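Local coordinates for PspGI restriction endonuclease (Pyrococcus sp. GI-H, PDB 3BM3), which binds DNA as a restriction endonuclease, here captured with its substrate DNA, and probably cleaves it at a specific site as a type II enzyme, at residues Glu22-Ala27 against Lys57-Lys62; Ala77-Gly82 against Glu86-Ser91; Gly172-Leu177 against Asn207-Val212. The protein carries 2 engineered substitutions. All coordinates share one frame; numbering follows the deposited sequence.

Contact 1. Residues Glu22-Ala27 against Lys57-Lys62; sequences EIIEEA and KMLEEK. With nucleotides of chain A.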
loop_
_atom_site.group_PDB
_atom_site.type_symbol
_atom_site.label_atom_id
_atom_site.label_comp_id
_atom_site.label_asym_id
_atom_site.label_seq_id
_atom_site.Cartn_x
_atom_site.Cartn_y
_atom_site.Cartn_z
ATOM N N GLU C 22 -12.150 18.470 12.773
ATOM C CA GLU C 22 -13.117 18.862 13.792
ATOM C C GLU C 22 -13.182 17.864 14.932
ATOM O O GLU C 22 -13.252 18.248 16.105
ATOM C CB GLU C 22 -14.500 19.083 13.163
ATOM C CG GLU C 22 -14.477 20.242 12.180
ATOM C CD GLU C 22 -15.797 20.551 11.516
ATOM O OE1 GLU C 22 -16.854 20.026 11.955
ATOM O OE2 GLU C 22 -15.760 21.351 10.541
ATOM N N ILE C 23 -13.127 16.582 14.587
ATOM C CA ILE C 23 -13.170 15.537 15.575
ATOM C C ILE C 23 -11.921 15.576 16.433
ATOM O O ILE C 23 -12.003 15.409 17.639
ATOM C CB ILE C 23 -13.348 14.162 14.918
ATOM C CG1 ILE C 23 -14.729 14.104 14.219
ATOM C CG2 ILE C 23 -13.207 13.069 15.940
ATOM C CD1 ILE C 23 -15.020 12.785 13.516
ATOM N N ILE C 24 -10.771 15.821 15.809
ATOM C CA ILE C 24 -9.513 15.917 16.544
ATOM C C ILE C 24 -9.589 17.099 17.519
ATOM O O ILE C 24 -9.173 17.001 18.700
ATOM C CB ILE C 24 -8.316 16.053 15.582
ATOM C CG1 ILE C 24 -8.055 14.715 14.854
ATOM C CG2 ILE C 24 -7.004 16.479 16.329
ATOM C CD1 ILE C 24 -7.413 13.666 15.707
ATOM N N GLU C 25 -10.131 18.216 17.041
ATOM C CA GLU C 25 -10.288 19.395 17.935
ATOM C C GLU C 25 -11.212 19.065 19.092
ATOM O O GLU C 25 -10.931 19.436 20.230
ATOM C CB GLU C 25 -10.765 20.632 17.183
ATOM C CG GLU C 25 -9.752 21.227 16.183
ATOM C CD GLU C 25 -8.387 21.602 16.813
ATOM O OE1 GLU C 25 -8.338 21.993 18.004
ATOM O OE2 GLU C 25 -7.359 21.500 16.101
ATOM N N GLU C 26 -12.298 18.349 18.814
ATOM C CA GLU C 26 -13.213 17.919 19.857
ATOM C C GLU C 26 -12.491 17.058 20.889
ATOM O O GLU C 26 -12.652 17.249 22.109
ATOM C CB GLU C 26 -14.363 17.143 19.257
ATOM C CG GLU C 26 -15.403 16.763 20.242
ATOM C CD GLU C 26 -16.699 16.351 19.568
ATOM O OE1 GLU C 26 -16.778 16.370 18.293
ATOM O OE2 GLU C 26 -17.625 16.015 20.342
ATOM N N ALA C 27 -11.696 16.120 20.389
ATOM C CA ALA C 27 -10.916 15.219 21.229
ATOM C C ALA C 27 -9.907 16.008 22.055
ATOM O O ALA C 27 -9.716 15.709 23.217
ATOM C CB ALA C 27 -10.187 14.180 20.395
ATOM N N LYS C 57 -1.242 8.677 20.879
ATOM C CA LYS C 57 -2.046 7.473 20.967
ATOM C C LYS C 57 -3.374 7.776 21.664
ATOM O O LYS C 57 -4.424 7.312 21.224
ATOM C CB LYS C 57 -1.285 6.376 21.698
ATOM C CG LYS C 57 -1.961 5.015 21.698
ATOM C CD LYS C 57 -0.949 3.902 21.970
ATOM C CE LYS C 57 -1.581 2.519 22.156
ATOM N NZ LYS C 57 -1.434 1.634 20.945
HETATM N N MSE C 58 -3.307 8.536 22.753
HETATM C CA MSE C 58 -4.498 8.893 23.521
HETATM C C MSE C 58 -5.448 9.734 22.675
HETATM O O MSE C 58 -6.657 9.498 22.676
HETATM C CB MSE C 58 -4.106 9.614 24.826
HETATM C CG MSE C 58 -4.688 10.996 24.989
HETATM SE SE MSE C 58 -4.773 11.502 26.848
HETATM C CE MSE C 58 -5.968 10.094 27.491
ATOM N N LEU C 59 -4.890 10.708 21.958
ATOM C CA LEU C 59 -5.661 11.601 21.126
ATOM C C LEU C 59 -6.274 10.835 19.951
ATOM O O LEU C 59 -7.454 11.030 19.600
ATOM C CB LEU C 59 -4.774 12.759 20.616
ATOM C CG LEU C 59 -5.480 13.858 19.818
ATOM C CD1 LEU C 59 -6.762 14.346 20.493
ATOM C CD2 LEU C 59 -4.517 15.023 19.584
ATOM N N GLU C 60 -5.469 9.975 19.364
ATOM C CA GLU C 60 -5.929 9.137 18.289
ATOM C C GLU C 60 -7.131 8.294 18.740
ATOM O O GLU C 60 -8.160 8.250 18.073
ATOM C CB GLU C 60 -4.773 8.269 17.817
ATOM C CG GLU C 60 -5.008 7.633 16.522
ATOM C CD GLU C 60 -5.679 6.299 16.652
ATOM O OE1 GLU C 60 -5.893 5.820 17.785
ATOM O OE2 GLU C 60 -5.981 5.743 15.602
ATOM N N GLU C 61 -7.002 7.671 19.906
ATOM C CA GLU C 61 -8.036 6.774 20.419
ATOM C C GLU C 61 -9.318 7.548 20.706
ATOM O O GLU C 61 -10.413 7.112 20.334
ATOM C CB GLU C 61 -7.537 6.044 21.671
ATOM C CG GLU C 61 -6.483 5.034 21.354
ATOM C CD GLU C 61 -5.750 4.493 22.551
ATOM O OE1 GLU C 61 -5.730 5.140 23.634
ATOM O OE2 GLU C 61 -5.180 3.389 22.395
ATOM N N LYS C 62 -9.195 8.718 21.324
ATOM C CA LYS C 62 -10.352 9.534 21.655
ATOM C C LYS C 62 -11.055 10.029 20.410
ATOM O O LYS C 62 -12.292 9.957 20.327
ATOM C CB LYS C 62 -9.982 10.714 22.552
ATOM C CG LYS C 62 -11.173 11.428 23.124
ATOM C CD LYS C 62 -12.045 10.440 23.953
ATOM C CE LYS C 62 -12.666 11.011 25.196
ATOM N NZ LYS C 62 -13.144 9.881 26.062
ATOM P P DA A 6 -5.185 1.575 9.790
ATOM O OP1 DA A 6 -3.803 1.936 10.214
ATOM O OP2 DA A 6 -5.876 0.438 10.458
ATOM O "O5'" DA A 6 -6.053 2.899 9.930
ATOM C "C5'" DA A 6 -7.468 2.840 9.846
ATOM C "C4'" DA A 6 -8.036 2.633 11.225
ATOM O "O4'" DA A 6 -7.919 3.839 12.020
ATOM C "C3'" DA A 6 -9.515 2.253 11.244
ATOM O "O3'" DA A 6 -9.659 1.099 12.062
ATOM C "C2'" DA A 6 -10.192 3.457 11.876
ATOM C "C1'" DA A 6 -9.100 3.964 12.788
ATOM N N9 DA A 6 -9.222 5.358 13.215
ATOM C C8 DA A 6 -8.442 5.978 14.156
ATOM N N7 DA A 6 -8.767 7.227 14.374
ATOM C C5 DA A 6 -9.831 7.449 13.514
ATOM C C6 DA A 6 -10.624 8.582 13.275
ATOM N N6 DA A 6 -10.453 9.748 13.906
ATOM N N1 DA A 6 -11.611 8.476 12.361
ATOM C C2 DA A 6 -11.779 7.303 11.735
ATOM N N3 DA A 6 -11.098 6.167 11.873
ATOM C C4 DA A 6 -10.124 6.307 12.791
#
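A27 and L59 make the tightest meeting between residues 22-27 and 57-62. A27 CB lies 3.4 Å from L59 CD1, a carbon pair closer than usual van der Waals contact. In L59 CG stands anti to the backbone N (chi1 -175°), and this brings the branched end towards the other helix. Its two methyls then divide the work. CD1 presses on A27 and also lies 4.0 Å from the carbonyl I24 O. CD2 faces I24 CG2 at 4.3 Å, a looser apolar touch. K62 adds only the aliphatic start of its chain, with CG 4.0 Å from A27 CB. Bends at chi2 (58°) and chi3 then lead the rest of the lysine away, and its NZ ends in a salt bridge with E65.

The polar side of residues 57-62 faces elsewhere. E60 leaves its helix on the side away from residues 22-27, and the end of its chain comes close to the adenine of DA6 of chain A. It also forms a salt bridge with R161. E60 was deposited in two conformers, so its fine geometry at the base is doubtful.

The two helical segments cross steeply, at 117° between their N-to-C directions, with axes 9.2 Å apart. Residues 22-27 of helix 20-31 thus lie across residues 57-62 of helix 52-80. I24 also packs on A63 of helix 52-80 and reaches I106 and I107 of helix 85-115, while L59 continues onto I28. E25 ties helix 20-31 to helix 85-115 by a salt bridge to K110. Helices 20-31, 52-80 and 85-115 pack together here, with helix 33-38 adding V33 beside L59.

Contact 2. Residues Ala77-Gly82 against Glu86-Ser91; sequences AYLSAG and EKLEQS. With nucleotides of chain B.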
loop_
_atom_site.group_PDB
_atom_site.type_symbol
_atom_site.label_atom_id
_atom_site.label_comp_id
_atom_site.label_asym_id
_atom_site.label_seq_id
_atom_site.Cartn_x
_atom_site.Cartn_y
_atom_site.Cartn_z
ATOM N N ALA C 77 -29.387 6.444 11.068
ATOM C CA ALA C 77 -30.202 7.261 10.180
ATOM C C ALA C 77 -30.357 6.586 8.840
ATOM O O ALA C 77 -31.473 6.545 8.293
ATOM C CB ALA C 77 -29.591 8.668 10.016
ATOM N N TYR C 78 -29.250 6.055 8.304
ATOM C CA TYR C 78 -29.283 5.401 6.991
ATOM C C TYR C 78 -30.022 4.070 7.036
ATOM O O TYR C 78 -30.709 3.724 6.091
ATOM C CB TYR C 78 -27.897 5.271 6.375
ATOM C CG TYR C 78 -27.491 6.564 5.744
ATOM C CD1 TYR C 78 -27.047 7.629 6.525
ATOM C CD2 TYR C 78 -27.575 6.755 4.371
ATOM C CE1 TYR C 78 -26.691 8.838 5.950
ATOM C CE2 TYR C 78 -27.204 7.972 3.777
ATOM C CZ TYR C 78 -26.771 9.009 4.581
ATOM O OH TYR C 78 -26.411 10.219 4.030
ATOM N N LEU C 79 -29.917 3.345 8.138
ATOM C CA LEU C 79 -30.660 2.082 8.252
ATOM C C LEU C 79 -32.146 2.401 8.308
ATOM O O LEU C 79 -32.966 1.698 7.684
ATOM C CB LEU C 79 -30.242 1.297 9.489
ATOM C CG LEU C 79 -28.801 0.786 9.474
ATOM C CD1 LEU C 79 -28.588 -0.170 10.669
ATOM C CD2 LEU C 79 -28.412 0.173 8.178
ATOM N N SER C 80 -32.509 3.456 9.030
ATOM C CA SER C 80 -33.935 3.866 9.065
ATOM C C SER C 80 -34.480 4.211 7.688
ATOM O O SER C 80 -35.675 4.002 7.400
ATOM C CB SER C 80 -34.119 5.057 9.996
ATOM O OG SER C 80 -33.948 4.659 11.347
ATOM N N ALA C 81 -33.611 4.772 6.853
ATOM C CA ALA C 81 -33.889 5.093 5.448
ATOM C C ALA C 81 -33.839 3.903 4.492
ATOM O O ALA C 81 -34.093 4.063 3.285
ATOM C CB ALA C 81 -32.925 6.154 4.970
ATOM N N GLY C 82 -33.471 2.717 4.970
ATOM C CA GLY C 82 -33.414 1.544 4.093
ATOM C C GLY C 82 -32.202 1.474 3.178
ATOM O O GLY C 82 -32.164 0.687 2.219
ATOM N N GLU C 86 -24.545 -3.169 3.127
ATOM C CA GLU C 86 -23.244 -3.524 2.607
ATOM C C GLU C 86 -22.533 -2.256 2.120
ATOM O O GLU C 86 -21.360 -2.051 2.391
ATOM C CB GLU C 86 -23.382 -4.493 1.461
ATOM C CG GLU C 86 -23.896 -5.836 1.895
ATOM C CD GLU C 86 -25.418 -6.010 1.809
ATOM O OE1 GLU C 86 -26.214 -5.002 1.805
ATOM O OE2 GLU C 86 -25.809 -7.209 1.775
ATOM N N LYS C 87 -23.253 -1.409 1.399
ATOM C CA LYS C 87 -22.626 -0.197 0.878
ATOM C C LYS C 87 -22.301 0.779 1.997
ATOM O O LYS C 87 -21.240 1.377 2.014
ATOM C CB LYS C 87 -23.480 0.451 -0.216
ATOM C CG LYS C 87 -23.422 -0.358 -1.529
ATOM C CD LYS C 87 -21.984 -0.753 -2.031
ATOM C CE LYS C 87 -21.261 0.354 -2.844
ATOM N NZ LYS C 87 -20.002 -0.118 -3.517
ATOM N N LEU C 88 -23.193 0.869 2.963
ATOM C CA LEU C 88 -22.996 1.733 4.109
ATOM C C LEU C 88 -21.728 1.339 4.871
ATOM O O LEU C 88 -20.857 2.168 5.187
ATOM C CB LEU C 88 -24.218 1.595 5.018
ATOM C CG LEU C 88 -24.207 2.505 6.236
ATOM C CD1 LEU C 88 -24.179 3.999 5.859
ATOM C CD2 LEU C 88 -25.468 2.209 7.047
ATOM N N GLU C 89 -21.639 0.064 5.181
ATOM C CA GLU C 89 -20.503 -0.427 5.954
ATOM C C GLU C 89 -19.214 -0.349 5.154
ATOM O O GLU C 89 -18.147 -0.090 5.724
ATOM C CB GLU C 89 -20.763 -1.829 6.474
ATOM C CG GLU C 89 -21.945 -1.892 7.446
ATOM C CD GLU C 89 -21.807 -1.071 8.701
ATOM O OE1 GLU C 89 -20.721 -0.568 9.053
ATOM O OE2 GLU C 89 -22.830 -0.966 9.395
ATOM N N GLN C 90 -19.311 -0.498 3.834
ATOM C CA GLN C 90 -18.098 -0.386 3.029
ATOM C C GLN C 90 -17.646 1.063 3.103
ATOM O O GLN C 90 -16.463 1.359 3.283
ATOM C CB GLN C 90 -18.375 -0.762 1.578
ATOM C CG GLN C 90 -17.160 -0.567 0.729
ATOM C CD GLN C 90 -17.448 -0.718 -0.717
ATOM O OE1 GLN C 90 -18.381 -0.097 -1.213
ATOM N NE2 GLN C 90 -16.684 -1.559 -1.392
ATOM N N SER C 91 -18.603 1.969 2.932
ATOM C CA SER C 91 -18.318 3.408 2.988
ATOM C C SER C 91 -17.695 3.809 4.309
ATOM O O SER C 91 -16.715 4.552 4.340
ATOM C CB SER C 91 -19.555 4.249 2.682
ATOM O OG SER C 91 -19.942 4.139 1.312
ATOM P P DA B 10 -17.642 6.391 -0.573
ATOM O OP1 DA B 10 -18.935 6.258 0.158
ATOM O OP2 DA B 10 -17.601 7.098 -1.864
ATOM O "O5'" DA B 10 -16.637 7.074 0.448
ATOM C "C5'" DA B 10 -16.388 6.451 1.696
ATOM C "C4'" DA B 10 -15.283 7.162 2.431
ATOM O "O4'" DA B 10 -14.026 6.957 1.753
ATOM C "C3'" DA B 10 -15.467 8.670 2.534
ATOM O "O3'" DA B 10 -15.046 9.085 3.820
ATOM C "C2'" DA B 10 -14.561 9.220 1.442
ATOM C "C1'" DA B 10 -13.431 8.203 1.408
ATOM N N9 DA B 10 -12.835 8.029 0.090
ATOM C C8 DA B 10 -13.493 7.907 -1.108
ATOM N N7 DA B 10 -12.700 7.717 -2.131
ATOM C C5 DA B 10 -11.431 7.722 -1.569
ATOM C C6 DA B 10 -10.164 7.558 -2.127
ATOM N N6 DA B 10 -9.965 7.329 -3.426
ATOM N N1 DA B 10 -9.098 7.629 -1.300
ATOM C C2 DA B 10 -9.314 7.836 0.009
ATOM N N3 DA B 10 -10.470 7.992 0.658
ATOM C C4 DA B 10 -11.499 7.925 -0.204
ATOM P P DG B 9 -14.966 1.659 -5.058
ATOM O OP1 DG B 9 -15.853 0.537 -5.475
ATOM O OP2 DG B 9 -14.322 2.504 -6.091
ATOM O "O5'" DG B 9 -15.797 2.609 -4.096
ATOM C "C5'" DG B 9 -16.433 2.067 -2.948
ATOM C "C4'" DG B 9 -16.206 2.956 -1.750
ATOM O "O4'" DG B 9 -14.796 2.971 -1.400
ATOM C "C3'" DG B 9 -16.596 4.416 -1.945
ATOM O "O3'" DG B 9 -17.032 4.914 -0.689
ATOM C "C2'" DG B 9 -15.278 5.056 -2.353
ATOM C "C1'" DG B 9 -14.291 4.300 -1.480
ATOM N N9 DG B 9 -12.935 4.218 -2.019
ATOM C C8 DG B 9 -12.578 3.974 -3.321
ATOM N N7 DG B 9 -11.284 3.910 -3.494
ATOM C C5 DG B 9 -10.756 4.137 -2.232
ATOM C C6 DG B 9 -9.407 4.185 -1.795
ATOM O O6 DG B 9 -8.377 4.018 -2.461
ATOM N N1 DG B 9 -9.320 4.452 -0.433
ATOM C C2 DG B 9 -10.391 4.644 0.406
ATOM N N2 DG B 9 -10.103 4.880 1.688
ATOM N N3 DG B 9 -11.655 4.603 0.009
ATOM C C4 DG B 9 -11.762 4.344 -1.311
ATOM P P DG B 8 -14.918 -4.290 -3.645
ATOM O OP1 DG B 8 -14.633 -4.998 -2.384
ATOM O OP2 DG B 8 -16.297 -4.294 -4.209
ATOM O "O5'" DG B 8 -14.516 -2.765 -3.466
ATOM C "C5'" DG B 8 -13.213 -2.409 -3.040
ATOM C "C4'" DG B 8 -13.120 -0.908 -2.960
ATOM O "O4'" DG B 8 -11.801 -0.519 -2.503
ATOM C "C3'" DG B 8 -13.304 -0.217 -4.309
ATOM O "O3'" DG B 8 -13.855 1.073 -4.073
ATOM C "C2'" DG B 8 -11.868 -0.046 -4.772
ATOM C "C1'" DG B 8 -11.263 0.380 -3.454
ATOM N N9 DG B 8 -9.811 0.312 -3.365
ATOM C C8 DG B 8 -8.922 -0.007 -4.364
ATOM N N7 DG B 8 -7.678 0.068 -3.980
ATOM C C5 DG B 8 -7.752 0.455 -2.649
ATOM C C6 DG B 8 -6.729 0.720 -1.714
ATOM O O6 DG B 8 -5.502 0.693 -1.887
ATOM N N1 DG B 8 -7.248 1.060 -0.469
ATOM C C2 DG B 8 -8.588 1.152 -0.169
ATOM N N2 DG B 8 -8.893 1.485 1.086
ATOM N N3 DG B 8 -9.551 0.928 -1.042
ATOM C C4 DG B 8 -9.066 0.586 -2.253
#
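L88 packs against Y78 and L79 and has the most surface buried in this contact. Its CG is anti to the backbone N (chi1 -177°), and the isobutyl group extends from residues 86-91 into the angle between the two partners. Both methyls reach Y78 CB, CD1 and CD2 each at 4.0 Å. CD1 also approaches the root of the ring, 4.2 Å from Y78 CG. L79, next to Y78 on helix 52-80, touches with one methyl, its CD2 3.8 Å from L88 CD2. The leucines cross at about a right angle. P13 of the N-terminal arm also touches L88 and Y78.

Y78 meets L88 with its base, and the rest of the ring leads away. The ring stacks edge-to-face with Y83, and its hydroxyl hydrogen-bonds K11 O. Helices 52-80 and 85-115 form a helical hairpin here, and these residues pack where its arms meet near the turn. The first arm ends in a Schellman motif at G82, which has positive phi (77°) and donates its N to L79 O.

The far side of residues 86-91 faces DNA. S91 OG donates a hydrogen bond of 2.6 Å to OP1 of DA10 of chain B. Q90 OE1 takes K87 NZ on a lone pair, in the carbonyl plane, at 2.8 Å. Q90 NE2 is hydrogen-bonded to Q93 of the second subunit and lies 3.2 Å from O5' of DG8 of chain B. With a leucine at Q90, K87 NZ would probably lose its acceptor and Q93 of the second subunit its amide donor. E89 forms salt bridges with R75 of helix 52-80 and R85 of helix 85-115.

Contact 3. Residues Gly172-Leu177 against Asn207-Val212; sequences GEAQIL and NGIDRV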
loop_
_atom_site.group_PDB
_atom_site.type_symbol
_atom_site.label_atom_id
_atom_site.label_comp_id
_atom_site.label_asym_id
_atom_site.label_seq_id
_atom_site.Cartn_x
_atom_site.Cartn_y
_atom_site.Cartn_z
ATOM N N GLY C 172 10.096 3.355 -2.133
ATOM C CA GLY C 172 9.824 3.808 -3.500
ATOM C C GLY C 172 9.929 5.304 -3.611
ATOM O O GLY C 172 10.605 5.837 -4.496
ATOM N N GLU C 173 9.253 6.011 -2.709
ATOM C CA GLU C 173 9.287 7.452 -2.689
ATOM C C GLU C 173 10.734 7.969 -2.541
ATOM O O GLU C 173 11.198 8.861 -3.257
ATOM C CB GLU C 173 8.404 7.983 -1.567
ATOM C CG GLU C 173 8.385 9.458 -1.522
ATOM C CD GLU C 173 7.509 10.018 -0.444
ATOM O OE1 GLU C 173 6.812 9.243 0.236
ATOM O OE2 GLU C 173 7.567 11.241 -0.253
ATOM N N ALA C 174 11.438 7.371 -1.604
ATOM C CA ALA C 174 12.827 7.746 -1.316
ATOM C C ALA C 174 13.676 7.554 -2.565
ATOM O O ALA C 174 14.529 8.391 -2.882
ATOM C CB ALA C 174 13.369 6.920 -0.132
ATOM N N GLN C 175 13.449 6.465 -3.284
ATOM C CA GLN C 175 14.252 6.184 -4.473
ATOM C C GLN C 175 13.985 7.249 -5.527
ATOM O O GLN C 175 14.905 7.791 -6.129
ATOM C CB GLN C 175 13.913 4.790 -5.006
ATOM C CG GLN C 175 14.252 4.555 -6.477
ATOM C CD GLN C 175 15.717 4.778 -6.798
ATOM O OE1 GLN C 175 16.588 4.639 -5.906
ATOM N NE2 GLN C 175 16.011 5.138 -8.085
ATOM N N ILE C 176 12.715 7.556 -5.742
ATOM C CA ILE C 176 12.354 8.567 -6.723
ATOM C C ILE C 176 13.015 9.908 -6.387
ATOM O O ILE C 176 13.598 10.556 -7.244
ATOM C CB ILE C 176 10.849 8.717 -6.825
ATOM C CG1 ILE C 176 10.268 7.397 -7.378
ATOM C CG2 ILE C 176 10.454 9.871 -7.754
ATOM C CD1 ILE C 176 8.740 7.300 -7.121
ATOM N N LEU C 177 12.976 10.272 -5.107
ATOM C CA LEU C 177 13.555 11.531 -4.625
ATOM C C LEU C 177 15.076 11.518 -4.681
ATOM O O LEU C 177 15.684 12.494 -5.113
ATOM C CB LEU C 177 13.072 11.775 -3.216
ATOM C CG LEU C 177 11.598 12.216 -3.183
ATOM C CD1 LEU C 177 11.094 12.192 -1.747
ATOM C CD2 LEU C 177 11.411 13.599 -3.845
ATOM N N ASN C 207 18.059 1.059 2.235
ATOM C CA ASN C 207 17.471 1.398 0.941
ATOM C C ASN C 207 16.806 2.763 0.895
ATOM O O ASN C 207 15.735 2.932 0.307
ATOM C CB ASN C 207 16.541 0.286 0.490
ATOM C CG ASN C 207 17.293 -0.954 0.142
ATOM O OD1 ASN C 207 17.882 -1.032 -0.924
ATOM N ND2 ASN C 207 17.324 -1.901 1.050
ATOM N N GLY C 208 17.495 3.755 1.455
ATOM C CA GLY C 208 17.154 5.136 1.219
ATOM C C GLY C 208 16.391 5.869 2.285
ATOM O O GLY C 208 16.107 7.065 2.134
ATOM N N ILE C 209 16.097 5.177 3.368
ATOM C CA ILE C 209 15.439 5.797 4.499
ATOM C C ILE C 209 16.521 6.027 5.535
ATOM O O ILE C 209 17.227 5.094 5.926
ATOM C CB ILE C 209 14.290 4.947 5.035
ATOM C CG1 ILE C 209 13.130 4.948 4.034
ATOM C CG2 ILE C 209 13.778 5.513 6.336
ATOM C CD1 ILE C 209 13.305 4.077 2.915
ATOM N N ASP C 210 16.664 7.275 5.949
ATOM C CA ASP C 210 17.727 7.625 6.890
ATOM C C ASP C 210 17.472 7.265 8.314
ATOM O O ASP C 210 18.401 6.947 9.029
ATOM C CB ASP C 210 18.036 9.102 6.807
ATOM C CG ASP C 210 18.512 9.459 5.467
ATOM O OD1 ASP C 210 19.657 9.051 5.132
ATOM O OD2 ASP C 210 17.728 10.032 4.714
ATOM N N ARG C 211 16.205 7.366 8.723
ATOM C CA ARG C 211 15.776 7.170 10.105
ATOM C C ARG C 211 14.389 6.542 10.096
ATOM O O ARG C 211 13.531 6.930 9.293
ATOM C CB ARG C 211 15.754 8.488 10.888
ATOM C CG ARG C 211 17.082 9.227 10.871
ATOM C CD ARG C 211 17.052 10.478 11.713
ATOM N NE ARG C 211 17.055 10.264 13.156
ATOM C CZ ARG C 211 18.118 9.959 13.898
ATOM N NH1 ARG C 211 19.302 9.737 13.347
ATOM N NH2 ARG C 211 17.978 9.828 15.212
ATOM N N VAL C 212 14.180 5.587 10.995
ATOM C CA VAL C 212 12.910 4.894 11.104
ATOM C C VAL C 212 12.393 5.171 12.482
ATOM O O VAL C 212 13.094 4.880 13.447
ATOM C CB VAL C 212 13.099 3.409 10.867
ATOM C CG1 VAL C 212 11.894 2.630 11.381
ATOM C CG2 VAL C 212 13.335 3.174 9.339
#
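I209 turns its CG1 branch beside the backbone N (chi1 -70°), and chi2 of 78° then swings CD1 towards A174. The methyl stops 4.2 Å from A174 CB, a light apolar touch. A174 comes closer to the backbone of G208, the residue before I209, with its CB 3.6 Å from G208 O. That carbonyl also accepts a hydrogen bond from R178, one turn beyond A174 on helix 167-181. G208 has positive phi (102°). A beta carbon there would be jammed against N207 O and would crowd A174 CB, so the lack of a side chain lets helix and turn come close.

N207 and Q175 carry polar ends that serve the dimer. N207 OD1 is hydrogen-bonded to Q175 NE2 of the second subunit, and Q175 NE2 to N207 OD1 of that subunit. I209 also packs on F187 and M204.

Helix 167-181 is the crossover helix between the parallel neighbours 155-160 and 186-191. The contact sets it against the turn leading from helix 198-206 into strand 211-214. A beta-alpha-beta crossover on a mixed central sheet is consistent with the PD-(D/E)XK nuclease core, the clan to which this protein is assigned.

All three contacts are buried, with small areas and no hydrogen bonds across the segments. Contacts 1 and 2 are apolar side-chain packing, while contact 3 sets a methyl mainly against a backbone carbonyl. Contacts 1 and 2 share helix 52-80, with their centres 25 Å apart. Contact 1 is a steep helix crossing nearer the centre of the chain. The centre of contact 2 is about 30 Å from the centre of the chain, at the end of a helical hairpin. Both border DNA. Contact 3 belongs to the sheet-bearing part, on the opposite side of the chain's centre from contact 1. Contacts 2 and 3 both touch the second subunit; contact 1 does not.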